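Leucine-rich repeat protein TpLRR (Treponema pallidum, PDB 6MLX) is of unknown function, but its leucine-rich repeat build and periplasmic setting make a part in binding other proteins conceivable. Local coordinates at residues K9-Y13 and I24-G29; S66-I71 and L87-R92; I108-R112 and V131-N135. All coordinates share one frame; numbering follows the deposited sequence.

How the contacts relate
From the N terminus, contact 1 comes first: 9-13 and 24-29 belong to the beta hairpin of strands 11-15 and 22-27, closed before contact 2 opens. Contact 2 then closes a loop between 66-71 and 87-92, and contact 3 another between 108-112 and 131-135. The three follow one another in series; none encloses or crosses another. Contacts 1 and 2 do not touch, their nearest atoms being about 7 Å apart, but both reach the same mixed sheet. Contacts 2 and 3 do meet, where L87 packs on I108 and P111 lies against P88 and L91. The hairpin is thus tied in through that sheet, 22-27 pairing with 43-48, which pairs with 70-71.

Contact 1: K9-Y13 and I24-G29; sequences KFFQY and ITRYLG
F11 leans obliquely against Y27, CE1 coming to 3.6 Å from Y27 CD1, with the ring planes 42° apart. On the same face, F11 CD1 meets the methyl I24 CG2, so two apolar residues and the ring of Y27, whose OH is hydrogen-bonded to G31 N, suit this buried side. On the other face the extended Q12 crosses L28 at about a right angle, its CG 3.7 Å from L28 CD1; a glutamine's aliphatic part tolerates this surface place.

Backbone bonds tie the strands, with a one-residue shift at the bulge. L28 N gives F10 O a nearly straight bond of 2.7 Å, while Q12 N binds R26 O. Q12 O faces both T25 and R26, a classic beta bulge: T25 N (2.8 Å) and R26 N (3.0 Å) reach it from the same face of its plane. T25 OG1, set by chi1 of 61° between its own N and carbonyl carbon, adds a weak third bond.

Strands 11-15 and 22-27 form an antiparallel hairpin, and 22-27 pairs in parallel with 43-48. F11 and Y27 also touch V34 of strand 33-35, and Y27 meets the F53 ring.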
# COMPACT_ATOMS: atom_id res chain seq x y z
N LYS A 9 20.50 -16.83 -1.64
CA LYS A 9 21.77 -16.13 -1.85
C LYS A 9 21.57 -14.76 -2.51
O LYS A 9 22.47 -13.92 -2.43
CB LYS A 9 22.73 -16.98 -2.68
CG LYS A 9 22.26 -17.29 -4.09
CD LYS A 9 23.21 -18.28 -4.74
CE LYS A 9 23.42 -18.00 -6.21
NZ LYS A 9 24.49 -18.87 -6.80
N PHE A 10 20.41 -14.51 -3.12
CA PHE A 10 20.11 -13.18 -3.63
C PHE A 10 19.58 -12.22 -2.56
O PHE A 10 19.28 -11.07 -2.90
CB PHE A 10 19.11 -13.28 -4.79
CG PHE A 10 19.68 -13.91 -6.04
CD1 PHE A 10 19.37 -15.23 -6.38
CD2 PHE A 10 20.55 -13.20 -6.86
CE1 PHE A 10 19.91 -15.81 -7.52
CE2 PHE A 10 21.09 -13.78 -8.01
CZ PHE A 10 20.77 -15.09 -8.34
N PHE A 11 19.48 -12.63 -1.29
CA PHE A 11 19.02 -11.75 -0.21
C PHE A 11 20.03 -11.66 0.92
O PHE A 11 20.65 -12.65 1.30
CB PHE A 11 17.68 -12.22 0.39
CG PHE A 11 16.63 -12.46 -0.62
CD1 PHE A 11 15.81 -11.43 -1.05
CD2 PHE A 11 16.47 -13.73 -1.17
CE1 PHE A 11 14.85 -11.66 -2.00
CE2 PHE A 11 15.51 -13.97 -2.12
CZ PHE A 11 14.69 -12.93 -2.54
N GLN A 12 20.16 -10.45 1.48
CA GLN A 12 20.69 -10.25 2.81
C GLN A 12 19.54 -10.22 3.80
O GLN A 12 18.46 -9.67 3.51
CB GLN A 12 21.48 -8.94 2.89
CG GLN A 12 22.59 -8.86 1.86
CD GLN A 12 23.45 -7.63 1.99
OE1 GLN A 12 23.08 -6.64 2.64
NE2 GLN A 12 24.62 -7.68 1.38
N TYR A 13 19.77 -10.81 4.98
CA TYR A 13 18.73 -11.01 5.98
C TYR A 13 19.33 -11.04 7.37
O TYR A 13 20.53 -11.27 7.55
CB TYR A 13 17.96 -12.32 5.75
CG TYR A 13 18.85 -13.55 5.75
CD1 TYR A 13 19.10 -14.27 6.91
CD2 TYR A 13 19.44 -13.98 4.57
CE1 TYR A 13 19.92 -15.40 6.90
CE2 TYR A 13 20.25 -15.10 4.55
CZ TYR A 13 20.50 -15.80 5.71
OH TYR A 13 21.32 -16.91 5.66
N ILE A 24 14.04 -9.99 5.85
CA ILE A 24 14.79 -9.75 4.62
C ILE A 24 15.19 -8.27 4.57
O ILE A 24 14.33 -7.39 4.58
CB ILE A 24 13.97 -10.14 3.38
CG1 ILE A 24 13.62 -11.62 3.42
CG2 ILE A 24 14.76 -9.83 2.11
CD1 ILE A 24 14.80 -12.54 3.29
N THR A 25 16.49 -8.01 4.55
CA THR A 25 17.00 -6.65 4.60
C THR A 25 17.43 -6.12 3.25
O THR A 25 17.46 -4.89 3.07
CB THR A 25 18.18 -6.56 5.58
OG1 THR A 25 19.24 -7.41 5.14
CG2 THR A 25 17.74 -7.00 6.96
N ARG A 26 17.77 -6.98 2.30
CA ARG A 26 18.11 -6.45 0.98
C ARG A 26 17.95 -7.55 -0.06
O ARG A 26 18.26 -8.71 0.19
CB ARG A 26 19.54 -5.86 0.97
CG ARG A 26 19.94 -5.15 -0.32
CD ARG A 26 19.03 -3.91 -0.60
NE ARG A 26 19.65 -2.95 -1.52
CZ ARG A 26 18.99 -2.19 -2.39
NH1 ARG A 26 17.67 -2.25 -2.50
NH2 ARG A 26 19.66 -1.35 -3.17
N TYR A 27 17.41 -7.17 -1.21
CA TYR A 27 17.45 -8.00 -2.40
C TYR A 27 18.63 -7.56 -3.24
O TYR A 27 18.74 -6.37 -3.58
CB TYR A 27 16.14 -7.91 -3.18
CG TYR A 27 16.19 -8.56 -4.54
CD1 TYR A 27 16.46 -9.91 -4.69
CD2 TYR A 27 15.94 -7.81 -5.69
CE1 TYR A 27 16.50 -10.50 -5.93
CE2 TYR A 27 15.98 -8.38 -6.94
CZ TYR A 27 16.26 -9.73 -7.06
OH TYR A 27 16.29 -10.28 -8.31
N LEU A 28 19.51 -8.50 -3.57
CA LEU A 28 20.75 -8.20 -4.26
C LEU A 28 20.67 -8.42 -5.76
O LEU A 28 21.39 -7.75 -6.52
CB LEU A 28 21.89 -9.06 -3.69
CG LEU A 28 22.05 -8.98 -2.17
CD1 LEU A 28 23.04 -10.01 -1.60
CD2 LEU A 28 22.42 -7.57 -1.73
N GLY A 29 19.80 -9.31 -6.22
CA GLY A 29 19.74 -9.64 -7.63
C GLY A 29 19.13 -8.52 -8.46
O GLY A 29 18.89 -7.41 -8.00

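Contact 2: S66-I71 and L87-R92; sequences SSVRMI and LPDGLR
R69 runs back along G90-R92, the end of the P88-L91 turn and the residue after it. Its CB stands near R92 CG, and with CG beside the backbone N (chi1 -61°) and a bend at chi2 (-81°) the chain folds over these residues. CD comes next, 3.8 Å from R92 CG and 3.5 Å from G90 O, an aliphatic contact beside a carbonyl. At the tip NH1 lies 3.2 Å from G90 CA and makes a weak hydrogen bond to S66 O in its own segment. Arginine suits the place because its methylenes can pack while its charged end remains at the surface.

G90 belongs to the type I turn from P88 to L91, and its lack of a side chain lets S66 O and R69 NH1 both approach its CA. S66 O takes a CA-H...O contact from G90 CA at 3.2 Å. The ring of P88 sets CB against S66 CA at 3.3 Å and CG near V68 O and V68 CB. On the inner side, L91 and I71 cross at about a right angle, L91 CD1 lying 3.8 Å from I71 CG1, and I71 CD1 extends to L87 CD2.

A single conventional hydrogen bond spans the segments: R92 N to R69 O, 2.8 Å, with the donor above the carbonyl plane. The two guanidinium groups are like charges, but with their NE atoms 5.7 Å from each other any repulsion is probably modest. Cohesion therefore comes chiefly from one backbone bond, close packing at the G90 backbone and the P88 ring, and the apolar inner layer.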
# COMPACT_ATOMS: atom_id res chain seq x y z
N SER A 66 3.10 -16.35 2.66
CA SER A 66 2.09 -16.11 3.69
C SER A 66 2.69 -15.81 5.06
O SER A 66 2.01 -15.21 5.92
CB SER A 66 1.14 -17.30 3.78
OG SER A 66 1.85 -18.51 3.58
N SER A 67 3.96 -16.17 5.29
CA SER A 67 4.63 -15.89 6.55
C SER A 67 4.99 -14.42 6.74
O SER A 67 5.30 -14.02 7.86
CB SER A 67 5.90 -16.75 6.63
OG SER A 67 6.56 -16.76 5.36
N VAL A 68 4.95 -13.61 5.68
CA VAL A 68 5.35 -12.21 5.85
C VAL A 68 4.24 -11.44 6.53
O VAL A 68 3.10 -11.38 6.04
CB VAL A 68 5.72 -11.57 4.50
CG1 VAL A 68 5.82 -10.06 4.68
CG2 VAL A 68 7.04 -12.13 4.00
N ARG A 69 4.56 -10.83 7.67
CA ARG A 69 3.62 -10.09 8.48
C ARG A 69 3.72 -8.58 8.28
O ARG A 69 2.75 -7.87 8.55
CB ARG A 69 3.87 -10.40 9.97
CG ARG A 69 3.68 -11.85 10.35
CD ARG A 69 2.19 -12.16 10.55
NE ARG A 69 1.92 -13.54 10.96
CZ ARG A 69 1.65 -14.55 10.12
NH1 ARG A 69 1.62 -14.35 8.81
NH2 ARG A 69 1.42 -15.77 10.60
N MET A 70 4.86 -8.10 7.79
CA MET A 70 5.20 -6.69 7.85
C MET A 70 6.01 -6.30 6.62
O MET A 70 6.96 -6.99 6.25
CB MET A 70 6.01 -6.41 9.12
CG MET A 70 6.92 -5.20 9.01
SD MET A 70 5.90 -3.76 9.22
CE MET A 70 5.49 -3.95 10.96
N ILE A 71 5.63 -5.19 5.99
CA ILE A 71 6.43 -4.57 4.93
C ILE A 71 6.88 -3.21 5.45
O ILE A 71 6.05 -2.33 5.72
CB ILE A 71 5.64 -4.43 3.62
CG1 ILE A 71 5.26 -5.82 3.10
CG2 ILE A 71 6.44 -3.66 2.57
CD1 ILE A 71 4.40 -5.80 1.85
N LEU A 87 0.31 -10.31 -2.51
CA LEU A 87 0.55 -10.13 -1.09
C LEU A 87 0.08 -11.37 -0.34
O LEU A 87 -0.90 -12.01 -0.72
CB LEU A 87 -0.18 -8.90 -0.56
CG LEU A 87 0.26 -7.58 -1.21
CD1 LEU A 87 -0.49 -6.39 -0.64
CD2 LEU A 87 1.77 -7.39 -1.04
N PRO A 88 0.77 -11.73 0.73
CA PRO A 88 0.37 -12.92 1.49
C PRO A 88 -0.89 -12.67 2.31
O PRO A 88 -1.18 -11.54 2.70
CB PRO A 88 1.57 -13.14 2.41
CG PRO A 88 2.14 -11.77 2.65
CD PRO A 88 1.92 -11.03 1.34
N ASP A 89 -1.62 -13.74 2.60
CA ASP A 89 -2.66 -13.57 3.61
C ASP A 89 -2.10 -13.33 5.01
O ASP A 89 -2.84 -12.87 5.88
CB ASP A 89 -3.64 -14.75 3.63
CG ASP A 89 -4.73 -14.57 4.70
OD1 ASP A 89 -5.22 -13.43 4.87
OD2 ASP A 89 -5.06 -15.55 5.42
N GLY A 90 -0.82 -13.56 5.26
CA GLY A 90 -0.34 -13.18 6.58
C GLY A 90 -0.12 -11.68 6.79
O GLY A 90 0.07 -11.27 7.95
N LEU A 91 -0.15 -10.86 5.74
CA LEU A 91 0.29 -9.47 5.88
C LEU A 91 -0.61 -8.68 6.84
O LEU A 91 -1.83 -8.70 6.72
CB LEU A 91 0.34 -8.78 4.51
CG LEU A 91 0.81 -7.32 4.54
CD1 LEU A 91 2.27 -7.19 4.99
CD2 LEU A 91 0.61 -6.66 3.19
N ARG A 92 0.02 -8.00 7.80
CA ARG A 92 -0.68 -7.18 8.79
C ARG A 92 -0.46 -5.69 8.64
O ARG A 92 -1.37 -4.91 8.96
CB ARG A 92 -0.26 -7.56 10.22
CG ARG A 92 -0.01 -9.04 10.44
CD ARG A 92 -1.25 -9.71 11.01
NE ARG A 92 -1.46 -9.20 12.35
CZ ARG A 92 -2.65 -9.10 12.90
NH1 ARG A 92 -3.72 -9.50 12.21
NH2 ARG A 92 -2.78 -8.62 14.14

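Contact 3: I108-R112 and V131-N135; sequences IVFPR and VVLPN
F110 directs its ring into V131-N135, and the apolar contacts all centre on it. With CG beside the backbone N (chi1 -70°), the ring lies alongside the L133 side chain, the two pointing the same way, and CE2 comes to 3.6 Å from L133 CD2. V131 CG2 stands farther off at the ring edge, near its plane. At the root of the side chain, F110 CB packs on P134 CD at 3.7 Å. A flat phenylalanine can lie against the branched leucine in this buried contact, and the compact proline ring fits against the adjacent backbone.

Contacts with carbonyl oxygens are of another kind. V132 O lies in the plane of F110 at its edge, 3.5 Å from CD2, where the slightly positive ring hydrogens would favour an oxygen. P134 CG lies near both F110 O and P111 O, 3.6 Å from the latter.

No direct hydrogen bond joins the segments. Two waters bridge their backbones instead. One donates to I108 O and accepts from V132 N, at 2.7 Å from each; the other accepts from F110 N at 2.9 Å and donates to V132 O at 2.7 Å. Through them both backbone polar atoms of V132 are satisfied across a gap too wide for direct strand pairing, the F110 and L133 CA atoms being 6.7 Å apart.

Segment 131-135 opens with the end of strand 130-132, an outer strand of a parallel three-stranded sheet, which pairs next with 153-155, where V131 touches V154. On its other side 108-112 precedes strand 116-117, and I108 packs on F122.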
# COMPACT_ATOMS: atom_id res chain seq x y z
N ILE A 108 -3.70 -3.84 -7.01
CA ILE A 108 -3.18 -4.59 -5.87
C ILE A 108 -4.38 -5.13 -5.10
O ILE A 108 -5.42 -4.47 -4.99
CB ILE A 108 -2.26 -3.69 -5.02
CG1 ILE A 108 -1.51 -4.51 -3.97
CG2 ILE A 108 -3.04 -2.55 -4.39
CD1 ILE A 108 -0.48 -3.67 -3.23
N VAL A 109 -4.25 -6.36 -4.62
CA VAL A 109 -5.30 -7.02 -3.87
C VAL A 109 -4.83 -7.15 -2.43
O VAL A 109 -3.82 -7.82 -2.16
CB VAL A 109 -5.66 -8.40 -4.45
CG1 VAL A 109 -6.72 -9.05 -3.59
CG2 VAL A 109 -6.13 -8.28 -5.90
N PHE A 110 -5.53 -6.52 -1.53
CA PHE A 110 -5.11 -6.55 -0.13
C PHE A 110 -5.67 -7.77 0.59
O PHE A 110 -6.84 -8.10 0.41
CB PHE A 110 -5.56 -5.30 0.59
CG PHE A 110 -4.85 -4.06 0.17
CD1 PHE A 110 -3.48 -3.96 0.28
CD2 PHE A 110 -5.57 -2.99 -0.33
CE1 PHE A 110 -2.83 -2.81 -0.10
CE2 PHE A 110 -4.92 -1.83 -0.69
CZ PHE A 110 -3.56 -1.73 -0.59
N PRO A 111 -4.86 -8.42 1.41
CA PRO A 111 -5.32 -9.62 2.12
C PRO A 111 -6.29 -9.29 3.24
O PRO A 111 -6.28 -8.19 3.82
CB PRO A 111 -4.03 -10.22 2.69
CG PRO A 111 -3.12 -9.06 2.82
CD PRO A 111 -3.43 -8.15 1.65
N ARG A 112 -7.11 -10.29 3.57
CA ARG A 112 -8.07 -10.13 4.66
C ARG A 112 -7.40 -9.88 6.01
O ARG A 112 -8.09 -9.51 6.96
CB ARG A 112 -8.98 -11.37 4.70
CG ARG A 112 -10.14 -11.27 5.71
CD ARG A 112 -11.42 -11.84 5.12
NE ARG A 112 -12.47 -12.08 6.11
CZ ARG A 112 -13.31 -13.11 5.99
NH1 ARG A 112 -14.27 -13.30 6.89
NH2 ARG A 112 -13.18 -13.95 4.95
N VAL A 131 -8.78 0.30 -5.90
CA VAL A 131 -8.35 -0.29 -4.63
C VAL A 131 -9.57 -0.60 -3.78
O VAL A 131 -10.54 0.17 -3.72
CB VAL A 131 -7.33 0.57 -3.83
CG1 VAL A 131 -6.98 1.84 -4.54
CG2 VAL A 131 -7.78 0.83 -2.38
N VAL A 132 -9.53 -1.78 -3.18
CA VAL A 132 -10.56 -2.26 -2.28
C VAL A 132 -9.89 -2.49 -0.94
O VAL A 132 -8.99 -3.33 -0.83
CB VAL A 132 -11.20 -3.56 -2.80
CG1 VAL A 132 -12.14 -4.13 -1.75
CG2 VAL A 132 -11.92 -3.28 -4.12
N LEU A 133 -10.30 -1.74 0.06
CA LEU A 133 -9.72 -1.88 1.38
C LEU A 133 -10.59 -2.84 2.19
O LEU A 133 -11.78 -2.54 2.40
CB LEU A 133 -9.61 -0.53 2.06
CG LEU A 133 -8.73 0.51 1.33
CD1 LEU A 133 -8.88 1.91 1.92
CD2 LEU A 133 -7.26 0.09 1.33
N PRO A 134 -10.08 -3.98 2.63
CA PRO A 134 -10.88 -4.90 3.44
C PRO A 134 -11.30 -4.28 4.77
O PRO A 134 -10.72 -3.30 5.24
CB PRO A 134 -9.94 -6.09 3.68
CG PRO A 134 -8.87 -5.95 2.61
CD PRO A 134 -8.71 -4.48 2.42
N ASN A 135 -12.32 -4.89 5.39
CA ASN A 135 -12.82 -4.36 6.65
C ASN A 135 -11.81 -4.52 7.79
O ASN A 135 -11.92 -3.82 8.80
CB ASN A 135 -14.16 -5.02 7.00
CG ASN A 135 -15.31 -4.57 6.07
OD1 ASN A 135 -15.24 -3.51 5.45
ND2 ASN A 135 -16.36 -5.39 6.00
O HOH W 1 -7.93 -3.59 -4.46
O HOH W 2 -8.15 -5.50 -2.21